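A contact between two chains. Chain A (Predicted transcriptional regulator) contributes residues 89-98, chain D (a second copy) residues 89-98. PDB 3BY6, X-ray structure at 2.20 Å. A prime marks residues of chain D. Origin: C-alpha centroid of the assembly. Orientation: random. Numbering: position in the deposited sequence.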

# COMPACT_ATOMS: atom_id res chain seq x y z
N ARG A 89 -2.02 -12.10 -3.28
CA ARG A 89 -2.07 -10.65 -3.10
C ARG A 89 -0.73 -10.17 -2.53
O ARG A 89 -0.19 -9.19 -2.96
CB ARG A 89 -3.21 -10.28 -2.13
CG ARG A 89 -3.23 -8.78 -1.67
CD ARG A 89 -4.39 -8.55 -0.67
NE ARG A 89 -4.15 -9.22 0.61
CZ ARG A 89 -3.39 -8.75 1.60
NH1 ARG A 89 -2.73 -7.61 1.44
NH2 ARG A 89 -3.26 -9.42 2.73
N LEU A 90 -0.24 -10.91 -1.54
CA LEU A 90 0.96 -10.61 -0.80
C LEU A 90 2.23 -10.78 -1.63
O LEU A 90 3.18 -10.01 -1.52
CB LEU A 90 1.03 -11.56 0.43
CG LEU A 90 0.79 -11.05 1.87
CD1 LEU A 90 0.13 -9.68 1.93
CD2 LEU A 90 0.09 -12.07 2.74
N LEU A 91 2.25 -11.86 -2.42
CA LEU A 91 3.32 -12.15 -3.36
C LEU A 91 3.37 -11.09 -4.44
O LEU A 91 4.45 -10.72 -4.87
CB LEU A 91 3.09 -13.53 -4.00
CG LEU A 91 3.42 -14.77 -3.15
CD1 LEU A 91 2.92 -16.02 -3.87
CD2 LEU A 91 4.91 -14.80 -2.88
N ALA A 92 2.23 -10.61 -4.90
CA ALA A 92 2.24 -9.51 -5.84
C ALA A 92 2.92 -8.28 -5.22
O ALA A 92 3.68 -7.55 -5.89
CB ALA A 92 0.80 -9.17 -6.29
N ASP A 93 2.64 -8.04 -3.93
CA ASP A 93 3.21 -6.89 -3.21
C ASP A 93 4.69 -7.09 -3.04
O ASP A 93 5.44 -6.18 -3.29
CB ASP A 93 2.57 -6.69 -1.82
CG ASP A 93 1.11 -6.31 -1.89
OD1 ASP A 93 0.64 -5.88 -2.97
OD2 ASP A 93 0.43 -6.46 -0.85
N LEU A 94 5.09 -8.27 -2.58
CA LEU A 94 6.52 -8.63 -2.53
C LEU A 94 7.24 -8.32 -3.84
O LEU A 94 8.32 -7.75 -3.82
CB LEU A 94 6.70 -10.12 -2.20
CG LEU A 94 8.12 -10.67 -2.14
CD1 LEU A 94 9.02 -9.83 -1.14
CD2 LEU A 94 8.09 -12.17 -1.78
N SER A 95 6.64 -8.73 -4.95
CA SER A 95 7.22 -8.56 -6.26
C SER A 95 7.40 -7.09 -6.58
O SER A 95 8.44 -6.66 -7.03
CB SER A 95 6.33 -9.26 -7.33
OG SER A 95 6.82 -8.96 -8.62
N GLN A 96 6.37 -6.31 -6.30
CA GLN A 96 6.38 -4.87 -6.54
C GLN A 96 7.39 -4.06 -5.69
O GLN A 96 8.01 -3.14 -6.19
CB GLN A 96 4.96 -4.35 -6.29
CG GLN A 96 4.72 -2.86 -6.51
CD GLN A 96 3.57 -2.37 -5.66
OE1 GLN A 96 2.46 -2.95 -5.71
NE2 GLN A 96 3.83 -1.36 -4.82
N VAL A 97 7.53 -4.38 -4.40
CA VAL A 97 8.52 -3.69 -3.55
C VAL A 97 9.95 -4.00 -4.02
O VAL A 97 10.80 -3.10 -4.11
CB VAL A 97 8.35 -4.03 -2.01
CG1 VAL A 97 8.45 -5.51 -1.75
CG2 VAL A 97 9.42 -3.30 -1.18
N ILE A 98 10.21 -5.26 -4.33
CA ILE A 98 11.51 -5.66 -4.82
C ILE A 98 11.81 -4.95 -6.16
O ILE A 98 12.91 -4.41 -6.34
CB ILE A 98 11.63 -7.15 -5.02
CG1 ILE A 98 11.58 -7.85 -3.65
CG2 ILE A 98 12.96 -7.48 -5.80
CD1 ILE A 98 11.71 -9.39 -3.73
N ARG D 89 12.11 3.48 3.43
CA ARG D 89 10.67 3.33 3.29
C ARG D 89 10.33 2.01 2.61
O ARG D 89 9.55 1.23 3.11
CB ARG D 89 10.14 4.50 2.44
CG ARG D 89 8.64 4.31 2.03
CD ARG D 89 8.13 5.48 1.17
NE ARG D 89 8.70 5.47 -0.19
CZ ARG D 89 8.37 4.56 -1.11
NH1 ARG D 89 7.50 3.60 -0.85
NH2 ARG D 89 8.90 4.60 -2.30
N LEU D 90 10.96 1.77 1.48
CA LEU D 90 10.81 0.52 0.73
C LEU D 90 11.30 -0.70 1.55
O LEU D 90 10.75 -1.79 1.45
CB LEU D 90 11.59 0.65 -0.59
CG LEU D 90 10.97 1.69 -1.57
CD1 LEU D 90 11.84 1.99 -2.77
CD2 LEU D 90 9.60 1.20 -1.97
N LEU D 91 12.35 -0.50 2.32
CA LEU D 91 12.86 -1.57 3.17
C LEU D 91 11.88 -1.86 4.28
O LEU D 91 11.76 -3.01 4.66
CB LEU D 91 14.20 -1.19 3.75
CG LEU D 91 15.42 -1.35 2.84
CD1 LEU D 91 16.68 -0.78 3.56
CD2 LEU D 91 15.56 -2.83 2.55
N ALA D 92 11.18 -0.84 4.80
CA ALA D 92 10.14 -1.05 5.81
C ALA D 92 8.95 -1.80 5.19
O ALA D 92 8.43 -2.78 5.75
CB ALA D 92 9.70 0.31 6.45
N ASP D 93 8.52 -1.36 4.01
CA ASP D 93 7.53 -2.09 3.23
C ASP D 93 8.00 -3.54 3.02
O ASP D 93 7.20 -4.49 3.12
CB ASP D 93 7.33 -1.43 1.86
CG ASP D 93 6.60 -0.10 1.93
OD1 ASP D 93 6.13 0.29 3.01
OD2 ASP D 93 6.53 0.58 0.89
N LEU D 94 9.28 -3.72 2.71
CA LEU D 94 9.79 -5.09 2.47
C LEU D 94 9.65 -6.01 3.68
O LEU D 94 9.15 -7.10 3.54
CB LEU D 94 11.25 -5.09 1.97
CG LEU D 94 11.86 -6.51 1.79
CD1 LEU D 94 11.12 -7.31 0.72
CD2 LEU D 94 13.32 -6.43 1.49
N SER D 95 10.07 -5.60 4.87
CA SER D 95 9.91 -6.46 6.07
C SER D 95 8.45 -6.62 6.50
O SER D 95 8.12 -7.60 7.17
CB SER D 95 10.69 -5.90 7.25
OG SER D 95 10.19 -4.62 7.48
N GLN D 96 7.62 -5.63 6.15
CA GLN D 96 6.18 -5.64 6.40
C GLN D 96 5.57 -6.79 5.58
O GLN D 96 4.98 -7.72 6.15
CB GLN D 96 5.61 -4.26 6.02
CG GLN D 96 4.06 -4.04 5.95
CD GLN D 96 3.70 -2.58 5.42
OE1 GLN D 96 3.77 -2.29 4.19
NE2 GLN D 96 3.33 -1.68 6.35
N VAL D 97 5.78 -6.79 4.25
CA VAL D 97 5.25 -7.88 3.40
C VAL D 97 5.79 -9.27 3.82
O VAL D 97 5.02 -10.22 3.90
CB VAL D 97 5.40 -7.63 1.87
CG1 VAL D 97 6.85 -7.68 1.43
CG2 VAL D 97 4.61 -8.68 1.12
N ILE D 98 7.07 -9.39 4.11
CA ILE D 98 7.64 -10.68 4.57
C ILE D 98 7.05 -11.11 5.92
O ILE D 98 6.76 -12.30 6.15
CB ILE D 98 9.17 -10.62 4.70
CG1 ILE D 98 9.83 -10.43 3.34
CG2 ILE D 98 9.70 -11.85 5.40
CD1 ILE D 98 11.34 -10.27 3.38

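The two stretches are helical throughout, each held by i to i+4 backbone hydrogen bonds, and they pack nearly antiparallel: their N-to-C directions differ by 156° and their axes approach to 9.6 Å. The register is close to symmetric, with Leu94 CA lying 6.1 Å from Val97′ CA and Val97 CA 6.3 Å from Leu94′ CA.

Val97 and Val97′ cover the most surface, and each points its CA-to-CB bond toward the other helix. The packing is knob into hole: Val97 sits among Leu90′, Asp93′, Leu94′ and Val97′, and Val97′ fills the equivalent hole in chain A. In both copies chi1 is p. One methyl reaches the opposing backbone, with Val97 CG2 3.3 Å from Leu90′ O and Val97′ CG2 3.3 Å from Leu90 O. These carbonyls already accept hydrogen bonds from Leu94′ N and Leu94 N within their own helices, so the methyls pack against a satisfied backbone. The other methyls meet each other, Val97 CG1 to Val97′ CG1, at 4.2 Å.

Leu94 and Leu94′ start sideways, but their ends come nearer, bringing Leu94 CD1 within 3.8 Å of Leu94′ CD1. Leu94 CD1 also lies 4.0 Å from Val97′ CG1, completing an apolar cluster. No hydrogen bond crosses between the stretches; their direct contact rests on close packing, burying 341 Å² in total.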